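Heat shock protease HtrA (Thermotoga maritima, PDB 1L1J) is an ATP-independent heat shock serine protease, captured here as its protease domain, that probably cleaves proteins as an endopeptidase of the S1C family. Local coordinates at residues Asp32-Glu36 with Ala200-Glu206. Numbering follows the deposited sequence.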
# COMPACT_ATOMS: atom_id res chain seq x y z
N ASP A 32 2.88 -7.34 -13.75
CA ASP A 32 1.53 -7.69 -14.19
C ASP A 32 0.99 -6.52 -15.01
O ASP A 32 0.67 -5.47 -14.47
CB ASP A 32 0.60 -7.99 -13.01
CG ASP A 32 -0.84 -8.25 -13.45
OD1 ASP A 32 -1.06 -8.90 -14.50
OD2 ASP A 32 -1.77 -7.82 -12.73
N PRO A 33 0.90 -6.71 -16.34
CA PRO A 33 0.42 -5.77 -17.36
C PRO A 33 -0.69 -4.80 -16.98
O PRO A 33 -0.82 -3.73 -17.57
CB PRO A 33 0.03 -6.68 -18.54
CG PRO A 33 -0.12 -8.06 -17.91
CD PRO A 33 1.00 -8.07 -16.92
N TYR A 34 -1.50 -5.17 -15.99
CA TYR A 34 -2.57 -4.28 -15.57
C TYR A 34 -1.96 -3.03 -14.93
O TYR A 34 -2.28 -1.90 -15.31
CB TYR A 34 -3.50 -4.98 -14.56
CG TYR A 34 -4.84 -4.28 -14.39
CD1 TYR A 34 -5.87 -4.48 -15.31
CD2 TYR A 34 -5.04 -3.36 -13.36
CE1 TYR A 34 -7.07 -3.77 -15.22
CE2 TYR A 34 -6.23 -2.64 -13.26
CZ TYR A 34 -7.24 -2.85 -14.20
OH TYR A 34 -8.40 -2.11 -14.14
N PHE A 35 -1.05 -3.26 -13.99
CA PHE A 35 -0.37 -2.21 -13.23
C PHE A 35 0.50 -1.23 -14.03
O PHE A 35 0.48 -0.02 -13.77
CB PHE A 35 0.47 -2.85 -12.11
CG PHE A 35 -0.34 -3.64 -11.13
CD1 PHE A 35 -1.22 -4.64 -11.56
CD2 PHE A 35 -0.22 -3.41 -9.76
CE1 PHE A 35 -1.96 -5.39 -10.65
CE2 PHE A 35 -0.96 -4.16 -8.84
CZ PHE A 35 -1.84 -5.15 -9.29
N GLU A 36 1.26 -1.74 -14.99
CA GLU A 36 2.10 -0.88 -15.80
C GLU A 36 1.24 0.02 -16.67
O GLU A 36 1.61 1.15 -16.97
CB GLU A 36 3.03 -1.74 -16.67
CG GLU A 36 3.50 -1.09 -17.97
CD GLU A 36 2.66 -1.54 -19.17
OE1 GLU A 36 2.52 -2.77 -19.36
OE2 GLU A 36 2.16 -0.66 -19.91
N ALA A 200 -4.47 -3.44 -4.79
CA ALA A 200 -5.03 -3.35 -6.11
C ALA A 200 -5.00 -4.64 -6.92
O ALA A 200 -5.59 -4.67 -7.99
CB ALA A 200 -4.34 -2.25 -6.89
N ILE A 201 -4.33 -5.70 -6.45
CA ILE A 201 -4.32 -6.93 -7.26
C ILE A 201 -5.72 -7.11 -7.86
O ILE A 201 -5.86 -7.55 -9.01
CB ILE A 201 -3.93 -8.23 -6.46
CG1 ILE A 201 -4.27 -8.08 -4.97
CG2 ILE A 201 -2.46 -8.57 -6.69
CD1 ILE A 201 -3.99 -9.34 -4.12
N VAL A 202 -6.74 -6.77 -7.08
CA VAL A 202 -8.10 -6.85 -7.57
C VAL A 202 -8.17 -5.67 -8.55
O VAL A 202 -8.78 -4.64 -8.26
CB VAL A 202 -9.14 -6.66 -6.46
CG1 VAL A 202 -10.52 -6.97 -6.99
CG2 VAL A 202 -8.80 -7.55 -5.29
N ASN A 203 -7.48 -5.86 -9.67
CA ASN A 203 -7.35 -4.91 -10.77
C ASN A 203 -7.95 -3.50 -10.61
O ASN A 203 -7.20 -2.52 -10.50
CB ASN A 203 -7.85 -5.59 -12.05
CG ASN A 203 -7.16 -6.93 -12.30
OD1 ASN A 203 -7.18 -7.82 -11.45
ND2 ASN A 203 -6.55 -7.07 -13.48
N PRO A 204 -9.29 -3.37 -10.56
CA PRO A 204 -10.37 -4.36 -10.65
C PRO A 204 -10.90 -4.72 -12.05
O PRO A 204 -11.80 -5.56 -12.19
CB PRO A 204 -11.45 -3.74 -9.75
CG PRO A 204 -11.32 -2.29 -10.04
CD PRO A 204 -9.81 -2.08 -10.06
N GLN A 205 -10.33 -4.11 -13.09
CA GLN A 205 -10.73 -4.35 -14.49
C GLN A 205 -12.03 -3.64 -14.91
O GLN A 205 -13.11 -4.22 -14.85
CB GLN A 205 -10.92 -5.85 -14.76
CG GLN A 205 -9.80 -6.76 -14.33
CD GLN A 205 -10.11 -8.21 -14.65
OE1 GLN A 205 -11.21 -8.69 -14.39
NE2 GLN A 205 -9.14 -8.91 -15.23
N GLU A 206 -11.90 -2.38 -15.34
CA GLU A 206 -13.01 -1.58 -15.82
C GLU A 206 -14.27 -1.67 -14.94
O GLU A 206 -15.38 -1.66 -15.43
CB GLU A 206 -13.38 -1.98 -17.26
CG GLU A 206 -12.25 -1.81 -18.26
CD GLU A 206 -11.39 -3.04 -18.39
OE1 GLU A 206 -11.68 -4.05 -17.70
OE2 GLU A 206 -10.42 -3.02 -19.18
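Two neighbouring aromatic side chains, Tyr34 and Phe35, carry the first turn of helix 33-42 onto the irregular loop 200-206, which follows strand 193-198 in a trypsin-like protease domain. Their chi1 angles, t for Tyr34 and m for Phe35, send the adjacent rings to different parts of the loop. Tyr34 reaches out so that one face of its ring covers Asn203 CB, 3.5 Å from the ring centroid and 11° off the normal, a CH-pi contact; Asn203 O presses tightly on Tyr34 CE2, at 2.9 Å. Beyond the ring, Tyr34 OH accepts a bent hydrogen bond from Gln205 N (3.0 Å, 135° at the hydrogen), just past the cis peptide bond that precedes Pro204. The Phe35 ring turns its edge to Ile201 CA, 3.7 Å from Phe35 CZ. Phe35 CE2 also lies 4.3 Å from Ala200 CB, and Phe35 CZ 4.3 Å from Ile201 CG2. Ile201, whose CA-to-CB bond points away from the helix, has an off-well chi1 of 26° and touches Asp104. Helix 33-42 lies in the long connection between strands 17-23 and 54-64, probably the LA loop of HtrA proteases, and residues 200-206 probably belong to the segment bordering the substrate cleft in trypsin-like folds. One hydrogen bond joins the segments; van der Waals, CH-pi and apolar contacts of the two rings make up the rest of the 289 Å² interface. With Phe35 edge-to-face on His74 and Ala200 N hydrogen-bonded to Ser183 OG, both predicted charge-relay residues like Asp104, this chemistry is consistent with an active site covered by the helix.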